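Side-chain contacts in MdcA (Pseudomonas aeruginosa, PDB 5VIT), which probably acts as the transferase subunit of malonate decarboxylase, exchanging acetyl and malonyl groups on the thiol of the complex's acyl carrier protein: residues R390-R393 with H394-A398; V433-L436 with D437-V441. All coordinates share one frame; numbering follows the deposited sequence.

Overall arrangement
Contact 1 (390-393 with 394-398) and contact 2 (433-436 with 437-441) are separate local turns leading into helices 397-400 and 437-445. Their centres lie about 33 Å apart and their nearest atoms about 19 Å apart, so neither touches the other. Contact 1 closes before contact 2 opens, with strand 416-420 of the mixed sheet between them in sequence. Thr396 of contact 1 touches Asp353, just before strand 354-357 of that sheet; Val433 of contact 2 pairs with Val362 in the following strand 361-363. In both an arginine reaches forward along the chain, stacking on histidine in one and lying against leucine in the other.

Contact 1 (R390-R393 with H394-A398); sequences RGRR and HSTPA
The guanidinium of Arg392 lies flat on the imidazole of His394, their planes 9° apart and their centres 3.8 Å from each other. His394 CE1 stands over the middle of the guanidinium, whereas Arg392 NE meets the face of the imidazole nearer its rim. In the guanidinium plane, the edge faces Ser395 C and Thr396 N; Arg392 NH2 also approaches Thr396 CB at 3.2 Å, a close, non-bonded approach. The Arg392 chain is extended, with CG anti to the backbone N (chi1 176°), which carries the cation forward over the face of His394. The carbonyl of that histidine takes two bonds: Arg392 NE donates to His394 O at 2.8 Å, almost in line with the C=O, and NH2 adds a weak bond to His394 O at 3.0 Å. Histidine thus holds the cation by its ring and by its backbone, which should limit its rotation. The Arg393 chain folds back at chi2 (-73°), and its NH1 donates to Arg390 O and Arg392 O, each at 2.9 Å, tying the loop ahead of the stack. The residues end the surface loop that follows helix 382-385 and begin helix 397-400; Thr396 is at the N-cap position, though its side chain makes no capping bond. Arg392 also makes a cation-pi contact with Trp399 of that helix, while Thr396 and Ala398 rest on Asp353, just before strand 354-357.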
# COMPACT_ATOMS: atom_id res chain seq x y z
N ARG A 390 -22.72 16.52 2.23
CA ARG A 390 -22.32 17.62 3.12
C ARG A 390 -23.46 18.10 4.02
O ARG A 390 -23.25 18.97 4.88
CB ARG A 390 -21.76 18.78 2.29
CG ARG A 390 -20.36 18.53 1.75
CD ARG A 390 -19.30 18.95 2.75
NE ARG A 390 -18.02 19.26 2.10
CZ ARG A 390 -17.59 20.48 1.77
NH1 ARG A 390 -18.30 21.57 2.04
NH2 ARG A 390 -16.42 20.60 1.18
N GLY A 391 -24.66 17.56 3.81
CA GLY A 391 -25.77 17.81 4.70
C GLY A 391 -25.84 16.80 5.83
O GLY A 391 -26.61 16.98 6.77
N ARG A 392 -25.02 15.74 5.74
CA ARG A 392 -25.04 14.68 6.76
C ARG A 392 -24.47 15.17 8.10
O ARG A 392 -23.46 15.86 8.12
CB ARG A 392 -24.27 13.44 6.28
CG ARG A 392 -24.19 12.36 7.37
CD ARG A 392 -23.42 11.13 6.94
NE ARG A 392 -22.98 10.35 8.10
CZ ARG A 392 -22.74 9.04 8.08
NH1 ARG A 392 -22.91 8.35 6.96
NH2 ARG A 392 -22.33 8.43 9.18
N ARG A 393 -25.11 14.81 9.20
CA ARG A 393 -24.65 15.22 10.53
C ARG A 393 -24.47 14.04 11.51
O ARG A 393 -23.70 14.14 12.46
CB ARG A 393 -25.62 16.25 11.13
CG ARG A 393 -25.77 17.53 10.30
CD ARG A 393 -24.53 18.41 10.40
NE ARG A 393 -24.64 19.63 9.58
CZ ARG A 393 -24.24 19.72 8.31
NH1 ARG A 393 -23.69 18.68 7.71
NH2 ARG A 393 -24.38 20.87 7.64
N HIS A 394 -25.15 12.91 11.26
CA HIS A 394 -25.07 11.79 12.20
C HIS A 394 -23.75 11.04 12.01
O HIS A 394 -23.35 10.73 10.88
CB HIS A 394 -26.26 10.82 12.05
CG HIS A 394 -26.10 9.81 10.96
ND1 HIS A 394 -26.41 10.08 9.64
CD2 HIS A 394 -25.71 8.51 10.99
CE1 HIS A 394 -26.19 9.00 8.90
NE2 HIS A 394 -25.78 8.03 9.70
N SER A 395 -23.09 10.77 13.12
CA SER A 395 -21.81 10.10 13.07
C SER A 395 -22.00 8.59 12.99
O SER A 395 -23.01 8.03 13.42
CB SER A 395 -20.96 10.45 14.29
OG SER A 395 -21.51 9.87 15.45
N THR A 396 -20.99 7.94 12.45
CA THR A 396 -20.94 6.49 12.43
C THR A 396 -19.42 6.22 12.51
O THR A 396 -18.65 7.08 12.08
CB THR A 396 -21.62 5.97 11.17
OG1 THR A 396 -22.35 4.78 11.44
CG2 THR A 396 -20.61 5.72 10.11
N PRO A 397 -18.99 5.08 13.07
CA PRO A 397 -17.54 4.90 13.29
C PRO A 397 -16.67 5.05 12.04
O PRO A 397 -15.66 5.74 12.14
CB PRO A 397 -17.44 3.47 13.85
CG PRO A 397 -18.79 3.24 14.50
CD PRO A 397 -19.75 3.91 13.54
N ALA A 398 -17.07 4.47 10.90
CA ALA A 398 -16.30 4.62 9.66
C ALA A 398 -16.22 6.07 9.20
O ALA A 398 -15.17 6.55 8.79
CB ALA A 398 -16.91 3.75 8.55

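Contact 2 (V433-L436 with D437-V441)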
# COMPACT_ATOMS: atom_id res chain seq x y z
N VAL A 433 -5.25 8.52 -17.05
CA VAL A 433 -4.82 9.33 -18.19
C VAL A 433 -4.46 10.75 -17.76
O VAL A 433 -4.90 11.23 -16.71
CB VAL A 433 -5.93 9.40 -19.26
CG1 VAL A 433 -6.23 8.01 -19.81
CG2 VAL A 433 -7.19 10.01 -18.66
N GLU A 434 -3.66 11.43 -18.58
CA GLU A 434 -3.30 12.83 -18.32
C GLU A 434 -4.48 13.78 -18.49
O GLU A 434 -4.53 14.82 -17.83
CB GLU A 434 -2.13 13.22 -19.24
CG GLU A 434 -1.04 12.16 -19.17
CD GLU A 434 0.21 12.48 -19.95
OE1 GLU A 434 1.10 13.16 -19.40
OE2 GLU A 434 0.31 12.01 -21.11
N ARG A 435 -5.44 13.42 -19.34
CA ARG A 435 -6.67 14.21 -19.56
C ARG A 435 -7.85 13.30 -19.87
O ARG A 435 -7.78 12.45 -20.75
CB ARG A 435 -6.50 15.20 -20.72
CG ARG A 435 -5.98 16.58 -20.34
CD ARG A 435 -5.63 17.40 -21.59
NE ARG A 435 -6.73 17.40 -22.56
CZ ARG A 435 -7.62 18.38 -22.71
NH1 ARG A 435 -7.56 19.48 -21.96
NH2 ARG A 435 -8.58 18.25 -23.62
N LEU A 436 -8.94 13.50 -19.14
CA LEU A 436 -10.19 12.79 -19.39
C LEU A 436 -10.69 13.07 -20.81
O LEU A 436 -10.68 14.21 -21.26
CB LEU A 436 -11.26 13.21 -18.39
CG LEU A 436 -11.03 12.98 -16.90
CD1 LEU A 436 -12.13 13.68 -16.11
CD2 LEU A 436 -10.99 11.49 -16.59
N ASP A 437 -11.14 12.03 -21.49
CA ASP A 437 -11.87 12.19 -22.74
C ASP A 437 -13.00 13.21 -22.57
O ASP A 437 -13.34 13.94 -23.51
CB ASP A 437 -12.47 10.85 -23.19
CG ASP A 437 -11.47 9.96 -23.89
OD1 ASP A 437 -10.25 10.15 -23.67
OD2 ASP A 437 -11.91 9.07 -24.66
N ALA A 438 -13.57 13.26 -21.37
CA ALA A 438 -14.72 14.12 -21.08
C ALA A 438 -14.51 15.60 -21.42
O ALA A 438 -15.48 16.31 -21.70
CB ALA A 438 -15.11 13.98 -19.61
N LEU A 439 -13.26 16.06 -21.37
CA LEU A 439 -12.96 17.46 -21.68
C LEU A 439 -13.30 17.80 -23.13
O LEU A 439 -14.02 18.76 -23.39
CB LEU A 439 -11.49 17.78 -21.39
CG LEU A 439 -11.10 17.74 -19.91
CD1 LEU A 439 -9.71 18.32 -19.74
CD2 LEU A 439 -12.08 18.54 -19.12
N GLU A 440 -12.79 16.99 -24.05
CA GLU A 440 -13.07 17.15 -25.48
C GLU A 440 -14.53 16.87 -25.83
O GLU A 440 -15.09 17.52 -26.70
CB GLU A 440 -12.17 16.26 -26.32
CG GLU A 440 -11.08 17.02 -27.03
CD GLU A 440 -11.64 18.17 -27.87
OE1 GLU A 440 -12.51 17.93 -28.74
OE2 GLU A 440 -11.21 19.33 -27.63
N VAL A 441 -15.14 15.92 -25.15
CA VAL A 441 -16.56 15.68 -25.37
C VAL A 441 -17.38 16.93 -25.04
O VAL A 441 -18.31 17.29 -25.76
CB VAL A 441 -17.05 14.50 -24.54
CG1 VAL A 441 -18.56 14.36 -24.64
CG2 VAL A 441 -16.36 13.22 -25.02
O HOH W 1 -10.04 15.63 -23.64
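Leu436 O anchors the hydrogen bonding of this turn. Leu439 N donates to Leu436 O at 3.2 Å with an N-H...O angle of 162°, the donor standing above the carbonyl plane. A water donates to Leu436 O at 2.8 Å. That water in turn accepts from Glu440 N at 3.1 Å, so it bridges carbonyl and amide in place of a direct i to i+4 bond. With the i to i+3 bond to Leu439, this forms the entry turn of helix 437-445. Arg435 NH2 adds a third, weak bond to the same water at 3.0 Å.

Van der Waals contacts form in two places. Leu439 lies across the Arg435 side chain at about a right angle: its CD1 sits over one face of the guanidinium, displaced toward the rim and 3.3 Å from Arg435 NH1, while Leu439 CB is 3.7 Å from Arg435 NH2. A bend at chi3 (50°) turns the arginine head back over the leucine. The apolar pair is Leu436 CB with Ala438 CB, at 4.1 Å.

Charges play a looser part. Arg435 NH2 and Glu440 OE2 remain 4.9 Å apart, and Glu440 forms its salt bridge with Arg443 instead, which is itself close to Arg435; the carboxylate probably eases the proximity of the two cations. Asp437 CB starts off away from the turn, and its carboxylate is held by a neighbouring loop, OD2 accepting from Arg373 N.

Together these contacts join strand 432-433 to helix 437-445. Val433 pairs through its backbone with Val362, Leu436 packs on Gln361 and Asp363 of strand 361-363 and on His367, and Leu439 reaches Ala450 beyond the helix.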